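Local coordinates for protein cysteine S-methyltransferase NleE (Escherichia coli O157:H7, PDB 4R29) that probably methylates a zinc-finger cysteine of the host proteins TAB2 and TAB3, using S-adenosylmethionine, and so blocks NF-kappa-B activation, at residues R69-C80 / E96-G105; E85-S93 / I201-I209. The protein carries 1 engineered substitution. All coordinates share one frame; numbering follows the deposited sequence.

Contact 1 of 2, residues R69-C80 / E96-G105. With SAM (S-adenosylmethionine), chain E.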
loop_
_atom_site.group_PDB
_atom_site.type_symbol
_atom_site.label_atom_id
_atom_site.label_comp_id
_atom_site.label_asym_id
_atom_site.label_seq_id
_atom_site.Cartn_x
_atom_site.Cartn_y
_atom_site.Cartn_z
ATOM N N ARG A 69 -11.879 -7.842 11.360
ATOM C CA ARG A 69 -10.505 -7.577 10.975
ATOM C C ARG A 69 -9.827 -6.630 11.976
ATOM O O ARG A 69 -8.653 -6.804 12.309
ATOM C CB ARG A 69 -10.464 -7.027 9.556
ATOM C CG ARG A 69 -11.072 -7.986 8.544
ATOM C CD ARG A 69 -10.292 -9.302 8.484
ATOM N NE ARG A 69 -9.045 -9.131 7.746
ATOM C CZ ARG A 69 -8.030 -9.983 7.782
ATOM N NH1 ARG A 69 -8.105 -11.073 8.526
ATOM N NH2 ARG A 69 -6.942 -9.748 7.071
ATOM N N PHE A 70 -10.585 -5.661 12.480
ATOM C CA PHE A 70 -10.051 -4.677 13.425
ATOM C C PHE A 70 -9.621 -5.329 14.743
ATOM O O PHE A 70 -8.581 -4.980 15.307
ATOM C CB PHE A 70 -11.059 -3.550 13.668
ATOM C CG PHE A 70 -10.519 -2.411 14.493
ATOM C CD1 PHE A 70 -9.299 -1.815 14.179
ATOM C CD2 PHE A 70 -11.251 -1.908 15.567
ATOM C CE1 PHE A 70 -8.804 -0.733 14.933
ATOM C CE2 PHE A 70 -10.768 -0.849 16.326
ATOM C CZ PHE A 70 -9.540 -0.256 16.007
ATOM N N SER A 71 -10.406 -6.298 15.210
ATOM C CA SER A 71 -10.045 -7.056 16.405
ATOM C C SER A 71 -8.750 -7.800 16.177
ATOM O O SER A 71 -7.857 -7.795 17.024
ATOM C CB SER A 71 -11.134 -8.069 16.754
ATOM O OG SER A 71 -12.294 -7.393 17.183
ATOM N N TYR A 72 -8.677 -8.477 15.040
ATOM C CA TYR A 72 -7.467 -9.175 14.642
ATOM C C TYR A 72 -6.262 -8.226 14.699
ATOM O O TYR A 72 -5.215 -8.587 15.219
ATOM C CB TYR A 72 -7.661 -9.757 13.238
ATOM C CG TYR A 72 -6.399 -10.171 12.500
ATOM C CD1 TYR A 72 -5.359 -10.817 13.147
ATOM C CD2 TYR A 72 -6.268 -9.948 11.145
ATOM C CE1 TYR A 72 -4.213 -11.214 12.460
ATOM C CE2 TYR A 72 -5.137 -10.338 10.456
ATOM C CZ TYR A 72 -4.115 -10.969 11.116
ATOM O OH TYR A 72 -2.993 -11.360 10.415
ATOM N N MET A 73 -6.416 -7.012 14.172
ATOM C CA MET A 73 -5.314 -6.052 14.139
ATOM C C MET A 73 -4.894 -5.569 15.531
ATOM O O MET A 73 -3.703 -5.375 15.820
ATOM C CB MET A 73 -5.680 -4.861 13.257
ATOM C CG MET A 73 -5.718 -5.194 11.770
ATOM S SD MET A 73 -6.252 -3.777 10.804
ATOM C CE MET A 73 -6.254 -4.458 9.139
ATOM N N LYS A 74 -5.886 -5.388 16.391
ATOM C CA LYS A 74 -5.653 -4.914 17.750
ATOM C C LYS A 74 -4.893 -5.949 18.552
ATOM O O LYS A 74 -4.013 -5.609 19.336
ATOM C CB LYS A 74 -6.982 -4.566 18.418
ATOM C CG LYS A 74 -7.580 -3.250 17.929
ATOM C CD LYS A 74 -8.839 -2.897 18.712
ATOM C CE LYS A 74 -9.899 -3.988 18.565
ATOM N NZ LYS A 74 -11.099 -3.672 19.394
ATOM N N THR A 75 -5.222 -7.220 18.334
ATOM C CA THR A 75 -4.485 -8.305 18.956
ATOM C C THR A 75 -3.011 -8.298 18.515
ATOM O O THR A 75 -2.109 -8.473 19.339
ATOM C CB THR A 75 -5.136 -9.694 18.657
ATOM O OG1 THR A 75 -6.525 -9.681 19.043
ATOM C CG2 THR A 75 -4.413 -10.808 19.437
ATOM N N MET A 76 -2.765 -8.089 17.219
ATOM C CA MET A 76 -1.393 -8.142 16.707
ATOM C C MET A 76 -0.653 -6.814 16.878
ATOM O O MET A 76 0.552 -6.749 16.706
ATOM C CB MET A 76 -1.380 -8.545 15.233
ATOM C CG MET A 76 -2.088 -9.861 14.931
ATOM S SD MET A 76 -1.487 -11.183 15.985
ATOM C CE MET A 76 0.283 -11.155 15.675
ATOM N N TYR A 77 -1.373 -5.748 17.201
ATOM C CA TYR A 77 -0.716 -4.457 17.337
ATOM C C TYR A 77 0.392 -4.499 18.363
ATOM O O TYR A 77 0.238 -5.041 19.452
ATOM C CB TYR A 77 -1.695 -3.354 17.734
ATOM C CG TYR A 77 -1.038 -1.990 17.898
ATOM C CD1 TYR A 77 -0.812 -1.168 16.791
ATOM C CD2 TYR A 77 -0.653 -1.521 19.149
ATOM C CE1 TYR A 77 -0.222 0.077 16.930
ATOM C CE2 TYR A 77 -0.071 -0.272 19.301
ATOM C CZ TYR A 77 0.133 0.519 18.193
ATOM O OH TYR A 77 0.702 1.751 18.329
ATOM N N SER A 78 1.510 -3.886 18.024
ATOM C CA SER A 78 2.577 -3.750 18.988
ATOM C C SER A 78 3.258 -2.412 18.848
ATOM O O SER A 78 2.958 -1.644 17.929
ATOM C CB SER A 78 3.580 -4.887 18.850
ATOM O OG SER A 78 4.621 -4.695 19.782
ATOM N N VAL A 79 4.157 -2.110 19.780
ATOM C CA VAL A 79 4.938 -0.884 19.693
ATOM C C VAL A 79 6.206 -1.180 18.933
ATOM O O VAL A 79 6.546 -2.345 18.737
ATOM C CB VAL A 79 5.271 -0.306 21.082
ATOM C CG1 VAL A 79 4.028 0.393 21.671
ATOM C CG2 VAL A 79 5.818 -1.407 22.006
ATOM N N CYS A 80 6.894 -0.129 18.497
ATOM C CA CYS A 80 8.144 -0.275 17.765
ATOM C C CYS A 80 9.279 -0.703 18.654
ATOM O O CYS A 80 9.365 -0.270 19.797
ATOM C CB CYS A 80 8.543 1.056 17.139
ATOM S SG CYS A 80 7.723 1.392 15.602
ATOM N N GLU A 96 -1.796 -8.558 3.169
ATOM C CA GLU A 96 -2.004 -8.722 4.599
ATOM C C GLU A 96 -0.673 -8.673 5.373
ATOM O O GLU A 96 -0.549 -7.967 6.367
ATOM C CB GLU A 96 -2.778 -10.017 4.873
ATOM C CG GLU A 96 -3.271 -10.141 6.287
ATOM C CD GLU A 96 -3.925 -11.493 6.593
ATOM O OE1 GLU A 96 -4.017 -12.349 5.674
ATOM O OE2 GLU A 96 -4.351 -11.689 7.756
ATOM N N GLY A 97 0.325 -9.406 4.903
ATOM C CA GLY A 97 1.640 -9.378 5.522
ATOM C C GLY A 97 2.304 -8.019 5.384
ATOM O O GLY A 97 3.096 -7.616 6.243
ATOM N N SER A 98 1.975 -7.305 4.305
ATOM C CA SER A 98 2.520 -5.973 4.063
ATOM C C SER A 98 2.208 -5.021 5.208
ATOM O O SER A 98 3.078 -4.259 5.623
ATOM C CB SER A 98 2.015 -5.402 2.735
ATOM O OG SER A 98 2.429 -6.212 1.639
ATOM N N TRP A 99 0.978 -5.063 5.733
ATOM C CA TRP A 99 0.643 -4.211 6.886
ATOM C C TRP A 99 0.833 -4.886 8.255
ATOM O O TRP A 99 1.047 -4.214 9.258
ATOM C CB TRP A 99 -0.752 -3.574 6.765
ATOM C CG TRP A 99 -1.878 -4.522 6.478
ATOM C CD1 TRP A 99 -2.507 -4.711 5.284
ATOM C CD2 TRP A 99 -2.523 -5.395 7.410
ATOM N NE1 TRP A 99 -3.496 -5.656 5.409
ATOM C CE2 TRP A 99 -3.533 -6.090 6.704
ATOM C CE3 TRP A 99 -2.339 -5.667 8.767
ATOM C CZ2 TRP A 99 -4.358 -7.038 7.311
ATOM C CZ3 TRP A 99 -3.168 -6.608 9.373
ATOM C CH2 TRP A 99 -4.162 -7.284 8.643
ATOM N N LEU A 100 0.780 -6.209 8.282
ATOM C CA LEU A 100 0.988 -6.950 9.519
ATOM C C LEU A 100 2.390 -6.694 10.086
ATOM O O LEU A 100 2.546 -6.492 11.282
ATOM C CB LEU A 100 0.769 -8.451 9.296
ATOM C CG LEU A 100 0.830 -9.267 10.597
ATOM C CD1 LEU A 100 -0.185 -8.734 11.622
ATOM C CD2 LEU A 100 0.604 -10.770 10.358
ATOM N N THR A 101 3.400 -6.712 9.220
ATOM C CA THR A 101 4.774 -6.455 9.631
ATOM C C THR A 101 4.932 -5.016 10.149
ATOM O O THR A 101 5.859 -4.705 10.889
ATOM C CB THR A 101 5.767 -6.681 8.450
ATOM O OG1 THR A 101 5.293 -5.978 7.297
ATOM C CG2 THR A 101 5.906 -8.161 8.100
ATOM N N VAL A 102 4.039 -4.127 9.743
ATOM C CA VAL A 102 4.133 -2.768 10.229
ATOM C C VAL A 102 3.397 -2.617 11.573
ATOM O O VAL A 102 3.955 -2.059 12.519
ATOM C CB VAL A 102 3.630 -1.747 9.185
ATOM C CG1 VAL A 102 3.634 -0.359 9.764
ATOM C CG2 VAL A 102 4.489 -1.823 7.916
ATOM N N ILE A 103 2.167 -3.130 11.663
ATOM C CA ILE A 103 1.382 -2.978 12.889
ATOM C C ILE A 103 1.958 -3.787 14.059
ATOM O O ILE A 103 1.799 -3.413 15.215
ATOM C CB ILE A 103 -0.133 -3.249 12.694
ATOM C CG1 ILE A 103 -0.455 -4.748 12.637
ATOM C CG2 ILE A 103 -0.684 -2.492 11.464
ATOM C CD1 ILE A 103 -1.968 -5.033 12.642
ATOM N N SER A 104 2.666 -4.865 13.757
ATOM C CA SER A 104 3.322 -5.642 14.801
ATOM C C SER A 104 4.668 -5.015 15.175
ATOM O O SER A 104 5.390 -5.531 16.020
ATOM C CB SER A 104 3.539 -7.079 14.330
ATOM O OG SER A 104 4.488 -7.128 13.263
ATOM N N GLY A 105 5.020 -3.921 14.512
ATOM C CA GLY A 105 6.248 -3.206 14.815
ATOM C C GLY A 105 7.547 -3.790 14.261
ATOM O O GLY A 105 8.633 -3.348 14.638
HETATM N N SAM E . 4.018 -5.289 -0.257
HETATM C CA SAM E . 5.464 -5.070 -0.241
HETATM C C SAM E . 5.937 -4.524 1.101
HETATM O O SAM E . 7.123 -4.649 1.425
HETATM O OXT SAM E . 5.149 -3.931 1.858
HETATM C CB SAM E . 5.917 -4.100 -1.328
HETATM C CG SAM E . 5.863 -4.662 -2.740
HETATM S SD SAM E . 6.874 -3.732 -3.938
HETATM C CE SAM E . 6.511 -4.788 -5.364
HETATM C "C5'" SAM E . 8.507 -4.403 -3.540
HETATM C "C4'" SAM E . 9.581 -3.731 -4.390
HETATM O "O4'" SAM E . 10.846 -3.852 -3.764
HETATM C "C3'" SAM E . 9.700 -4.361 -5.774
HETATM O "O3'" SAM E . 8.904 -3.680 -6.726
HETATM C "C2'" SAM E . 11.176 -4.248 -6.086
HETATM O "O2'" SAM E . 11.343 -3.056 -6.797
HETATM C "C1'" SAM E . 11.859 -4.084 -4.730
HETATM N N9 SAM E . 12.564 -5.294 -4.264
HETATM C C8 SAM E . 13.873 -5.356 -3.866
HETATM N N7 SAM E . 14.159 -6.609 -3.470
HETATM C C5 SAM E . 13.040 -7.354 -3.602
HETATM C C6 SAM E . 12.781 -8.691 -3.337
HETATM N N6 SAM E . 13.743 -9.478 -2.866
HETATM N N1 SAM E . 11.521 -9.191 -3.572
HETATM C C2 SAM E . 10.524 -8.362 -4.055
HETATM N N3 SAM E . 10.784 -7.031 -4.314
HETATM C C4 SAM E . 12.026 -6.533 -4.089
#
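M73 lays its terminal methyl on the indole of W99, and this is the tightly packed part of the contact. CE stands over one face of the six-membered ring, 3.6 Å from the ring centroid and only 15° off the normal. The sulfur SD is farther from the same face, a Met-aromatic contact. M73 is extended at both chi2 (177°) and chi3, which takes CE out over the ring. The backbone O of E96 lies over the opposite face, and F112 meets the indole edge-to-face. Beside W99, I103 pushes CD1 to 3.8 Å from M73 CB. Helix 120-125 covers this side, with A124 touching M73 and L125 touching both W99 and I103.

The two helices, 59-76 and 95-103, run at 41° to each other here. Helix 95-103 ends at G105 in a Schellman motif. Helix 59-76 has just ended too, and the chain leaving it is tied to this terminus. S78 N donates to I103 O at 2.9 Å. R151 from strand 145-151 also bonds S78 O and V102 O.

The other side of the contact is looser and more polar. E96 OE2 takes a bond from Y72 OH at 3.0 Å, met from above the carboxylate plane. The same oxygen receives R69 NH2 at 3.3 Å, a weak bond within a salt bridge. The stronger partner of R69 is D121, bound through NE. The Y72 ring meets W99 obliquely, and its OH lies 3.6 Å from L100 CD2. M76 is partly exposed and meets L100 through CB, 3.8 Å from CD1. On the far side of helix 95-103, S98 OG accepts a bond from the amino group of S-adenosylmethionine.

Contact 2 of 2, residues E85-S93 / I201-I209. With SAM (S-adenosylmethionine), chain E.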
loop_
_atom_site.group_PDB
_atom_site.type_symbol
_atom_site.label_atom_id
_atom_site.label_comp_id
_atom_site.label_asym_id
_atom_site.label_seq_id
_atom_site.Cartn_x
_atom_site.Cartn_y
_atom_site.Cartn_z
ATOM N N GLU A 85 15.059 -4.734 12.900
ATOM C CA GLU A 85 15.833 -5.728 12.171
ATOM C C GLU A 85 15.137 -6.031 10.844
ATOM O O GLU A 85 13.912 -5.998 10.766
ATOM C CB GLU A 85 15.901 -7.037 12.965
ATOM C CG GLU A 85 16.810 -7.026 14.175
ATOM C CD GLU A 85 16.631 -8.271 15.029
ATOM O OE1 GLU A 85 16.050 -9.266 14.527
ATOM O OE2 GLU A 85 17.064 -8.250 16.203
ATOM N N PRO A 86 15.916 -6.359 9.804
ATOM C CA PRO A 86 15.368 -6.746 8.501
ATOM C C PRO A 86 14.409 -7.926 8.584
ATOM O O PRO A 86 14.649 -8.895 9.311
ATOM C CB PRO A 86 16.611 -7.168 7.713
ATOM C CG PRO A 86 17.712 -6.396 8.307
ATOM C CD PRO A 86 17.386 -6.288 9.781
ATOM N N ILE A 87 13.327 -7.839 7.822
ATOM C CA ILE A 87 12.395 -8.933 7.703
ATOM C C ILE A 87 12.749 -9.647 6.417
ATOM O O ILE A 87 13.477 -9.115 5.569
ATOM C CB ILE A 87 10.936 -8.428 7.554
ATOM C CG1 ILE A 87 10.827 -7.501 6.336
ATOM C CG2 ILE A 87 10.491 -7.701 8.803
ATOM C CD1 ILE A 87 9.417 -7.346 5.761
ATOM N N SER A 88 12.216 -10.849 6.265
ATOM C CA SER A 88 12.225 -11.493 4.974
ATOM C C SER A 88 11.109 -10.922 4.114
ATOM O O SER A 88 9.971 -10.736 4.574
ATOM C CB SER A 88 12.034 -13.008 5.102
ATOM O OG SER A 88 11.612 -13.539 3.861
ATOM N N ARG A 89 11.466 -10.649 2.860
ATOM C CA ARG A 89 10.536 -10.293 1.802
ATOM C C ARG A 89 9.285 -11.184 1.816
ATOM O O ARG A 89 8.183 -10.736 1.475
ATOM C CB ARG A 89 11.263 -10.415 0.454
ATOM C CG ARG A 89 10.392 -10.900 -0.694
ATOM C CD ARG A 89 9.470 -9.775 -1.117
ATOM N NE ARG A 89 8.489 -10.192 -2.113
ATOM C CZ ARG A 89 7.475 -9.430 -2.501
ATOM N NH1 ARG A 89 7.316 -8.226 -1.963
ATOM N NH2 ARG A 89 6.619 -9.876 -3.409
ATOM N N ASN A 90 9.467 -12.446 2.198
ATOM C CA ASN A 90 8.363 -13.406 2.280
ATOM C C ASN A 90 7.256 -13.037 3.270
ATOM O O ASN A 90 6.101 -13.373 3.042
ATOM C CB ASN A 90 8.888 -14.812 2.564
ATOM C CG ASN A 90 9.731 -15.349 1.427
ATOM O OD1 ASN A 90 9.456 -15.074 0.253
ATOM N ND2 ASN A 90 10.781 -16.090 1.763
ATOM N N GLU A 91 7.610 -12.324 4.340
ATOM C CA GLU A 91 6.637 -11.861 5.341
ATOM C C GLU A 91 5.738 -10.726 4.825
ATOM O O GLU A 91 4.701 -10.410 5.424
ATOM C CB GLU A 91 7.353 -11.393 6.609
ATOM C CG GLU A 91 8.285 -12.409 7.246
ATOM C CD GLU A 91 9.120 -11.800 8.376
ATOM O OE1 GLU A 91 8.531 -11.280 9.349
ATOM O OE2 GLU A 91 10.365 -11.825 8.292
ATOM N N ALA A 92 6.138 -10.110 3.716
ATOM C CA ALA A 92 5.414 -8.952 3.220
ATOM C C ALA A 92 5.086 -9.077 1.739
ATOM O O ALA A 92 5.053 -8.082 1.025
ATOM C CB ALA A 92 6.206 -7.682 3.483
ATOM N N SER A 93 4.845 -10.294 1.276
ATOM C CA SER A 93 4.575 -10.506 -0.142
ATOM C C SER A 93 3.087 -10.542 -0.460
ATOM O O SER A 93 2.717 -10.595 -1.623
ATOM C CB SER A 93 5.235 -11.796 -0.633
ATOM O OG SER A 93 4.757 -12.909 0.102
ATOM N N ILE A 201 14.237 0.370 1.847
ATOM C CA ILE A 201 13.223 1.066 2.635
ATOM C C ILE A 201 12.116 0.110 3.096
ATOM O O ILE A 201 11.470 0.362 4.097
ATOM C CB ILE A 201 12.669 2.347 1.939
ATOM C CG1 ILE A 201 12.010 2.023 0.596
ATOM C CG2 ILE A 201 13.788 3.397 1.758
ATOM C CD1 ILE A 201 11.218 3.214 -0.002
ATOM N N PHE A 202 11.933 -1.003 2.386
ATOM C CA PHE A 202 10.991 -2.015 2.837
ATOM C C PHE A 202 11.602 -2.961 3.871
ATOM O O PHE A 202 10.940 -3.892 4.306
ATOM C CB PHE A 202 10.435 -2.832 1.659
ATOM C CG PHE A 202 9.437 -2.084 0.800
ATOM C CD1 PHE A 202 8.332 -1.465 1.366
ATOM C CD2 PHE A 202 9.609 -2.012 -0.581
ATOM C CE1 PHE A 202 7.411 -0.795 0.571
ATOM C CE2 PHE A 202 8.693 -1.342 -1.378
ATOM C CZ PHE A 202 7.597 -0.729 -0.797
ATOM N N SER A 203 12.855 -2.726 4.256
ATOM C CA SER A 203 13.508 -3.537 5.295
ATOM C C SER A 203 13.777 -4.986 4.894
ATOM O O SER A 203 13.902 -5.833 5.748
ATOM C CB SER A 203 12.680 -3.558 6.585
ATOM O OG SER A 203 12.519 -2.264 7.113
ATOM N N TYR A 204 13.854 -5.285 3.608
ATOM C CA TYR A 204 14.141 -6.650 3.215
ATOM C C TYR A 204 15.577 -6.960 3.598
ATOM O O TYR A 204 16.405 -6.057 3.737
ATOM C CB TYR A 204 13.968 -6.843 1.715
ATOM C CG TYR A 204 12.573 -6.621 1.210
ATOM C CD1 TYR A 204 11.490 -6.593 2.077
ATOM C CD2 TYR A 204 12.337 -6.434 -0.150
ATOM C CE1 TYR A 204 10.205 -6.384 1.600
ATOM C CE2 TYR A 204 11.061 -6.233 -0.629
ATOM C CZ TYR A 204 10.002 -6.209 0.255
ATOM O OH TYR A 204 8.743 -6.011 -0.230
ATOM N N MET A 205 15.871 -8.239 3.767
ATOM C CA MET A 205 17.234 -8.638 4.064
ATOM C C MET A 205 18.179 -8.411 2.886
ATOM O O MET A 205 17.820 -8.632 1.727
ATOM C CB MET A 205 17.269 -10.067 4.568
ATOM C CG MET A 205 16.755 -10.137 6.008
ATOM S SD MET A 205 16.565 -11.833 6.492
ATOM C CE MET A 205 15.668 -12.433 5.053
ATOM N N PRO A 206 19.379 -7.910 3.189
ATOM C CA PRO A 206 20.382 -7.550 2.177
ATOM C C PRO A 206 20.579 -8.678 1.171
ATOM O O PRO A 206 20.717 -8.397 -0.010
ATOM C CB PRO A 206 21.647 -7.318 3.006
ATOM C CG PRO A 206 21.131 -6.868 4.330
ATOM C CD PRO A 206 19.828 -7.608 4.557
ATOM N N GLY A 207 20.551 -9.927 1.638
ATOM C CA GLY A 207 20.638 -11.092 0.776
ATOM C C GLY A 207 19.483 -11.237 -0.201
ATOM O O GLY A 207 19.680 -11.583 -1.372
ATOM N N GLU A 208 18.267 -10.984 0.266
ATOM C CA GLU A 208 17.110 -11.071 -0.621
ATOM C C GLU A 208 17.112 -9.969 -1.677
ATOM O O GLU A 208 16.668 -10.181 -2.804
ATOM C CB GLU A 208 15.823 -11.029 0.185
ATOM C CG GLU A 208 15.680 -12.222 1.129
ATOM C CD GLU A 208 14.421 -12.135 1.945
ATOM O OE1 GLU A 208 14.034 -10.993 2.282
ATOM O OE2 GLU A 208 13.823 -13.197 2.238
ATOM N N ILE A 209 17.628 -8.807 -1.308
ATOM C CA ILE A 209 17.740 -7.696 -2.244
ATOM C C ILE A 209 18.778 -7.997 -3.346
ATOM O O ILE A 209 18.524 -7.754 -4.535
ATOM C CB ILE A 209 18.085 -6.378 -1.518
ATOM C CG1 ILE A 209 17.039 -6.046 -0.431
ATOM C CG2 ILE A 209 18.228 -5.245 -2.521
ATOM C CD1 ILE A 209 17.470 -4.884 0.521
HETATM N N SAM E . 4.018 -5.289 -0.257
HETATM C CA SAM E . 5.464 -5.070 -0.241
HETATM C C SAM E . 5.937 -4.524 1.101
HETATM O O SAM E . 7.123 -4.649 1.425
HETATM O OXT SAM E . 5.149 -3.931 1.858
HETATM C CB SAM E . 5.917 -4.100 -1.328
HETATM C CG SAM E . 5.863 -4.662 -2.740
HETATM S SD SAM E . 6.874 -3.732 -3.938
HETATM C CE SAM E . 6.511 -4.788 -5.364
HETATM C "C5'" SAM E . 8.507 -4.403 -3.540
HETATM C "C4'" SAM E . 9.581 -3.731 -4.390
HETATM O "O4'" SAM E . 10.846 -3.852 -3.764
HETATM C "C3'" SAM E . 9.700 -4.361 -5.774
HETATM O "O3'" SAM E . 8.904 -3.680 -6.726
HETATM C "C2'" SAM E . 11.176 -4.248 -6.086
HETATM O "O2'" SAM E . 11.343 -3.056 -6.797
HETATM C "C1'" SAM E . 11.859 -4.084 -4.730
HETATM N N9 SAM E . 12.564 -5.294 -4.264
HETATM C C8 SAM E . 13.873 -5.356 -3.866
HETATM N N7 SAM E . 14.159 -6.609 -3.470
HETATM C C5 SAM E . 13.040 -7.354 -3.602
HETATM C C6 SAM E . 12.781 -8.691 -3.337
HETATM N N6 SAM E . 13.743 -9.478 -2.866
HETATM N N1 SAM E . 11.521 -9.191 -3.572
HETATM C C2 SAM E . 10.524 -8.362 -4.055
HETATM N N3 SAM E . 10.784 -7.031 -4.314
HETATM C C4 SAM E . 12.026 -6.533 -4.089
HETATM O O HOH W 1 12.671 -3.795 9.761
#
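E208 OE1 accepts R89 N at 2.7 Å in a nearly straight bond (172°). The other carboxylate oxygen, OE2, accepts S88 OG at 2.8 Å on its syn lone pair. S88 OG in turn accepts N90 N, an ST turn at the start of the 3-10 segment 89-91. Two bonds on one carboxylate thus fix this turn against the first turn of helix 206-219. The partner segment also carries the Schellman motif that ends helix 186-201 at S203. S203 O accepts I87 N at 2.9 Å. Outside the turn, P86 CB packs 3.4 Å from M205 CG, and the M205 methyl reaches S88.

The rest of the contact builds the S-adenosylmethionine site. The Y204 ring is sandwiched: R89 CB sits over its centre, and F202 CB lies on the opposite face. R89 and Y204 run side by side, and the bend of R89 at chi2 (74°) brings NH1 to Y204 OH, close to the guanidinium plane. C2 of the adenine lies over one face of that guanidinium and S93 CB over the other. E208 O takes a weak bond from adenine N6, and A92 O a weak one from the ligand amino group. Y204 OH donates to the ligand carboxylate O at 2.7 Å.

How the contacts relate
From the N terminus, the chain runs down helix 59-76 into the first segment of contact 1. It then passes through the loop 85-93, which belongs to contact 2, and returns in helix 95-103. Contact 1 therefore closes a short loop that contains one half of contact 2. Contact 2 closes a much longer one, through helix 95-103, the three-stranded sheet with helix 120-125, and helices 155-181 and 186-201, and ends at helix 206-219. The segments alternate, so the two contacts cross. They meet where S98 OG lies 3.3 Å from A92 O, a probable hydrogen bond. Both touch S-adenosylmethionine: contact 1 through helix 95-103, contact 2 through the loop 85-93 and the segment 201-209.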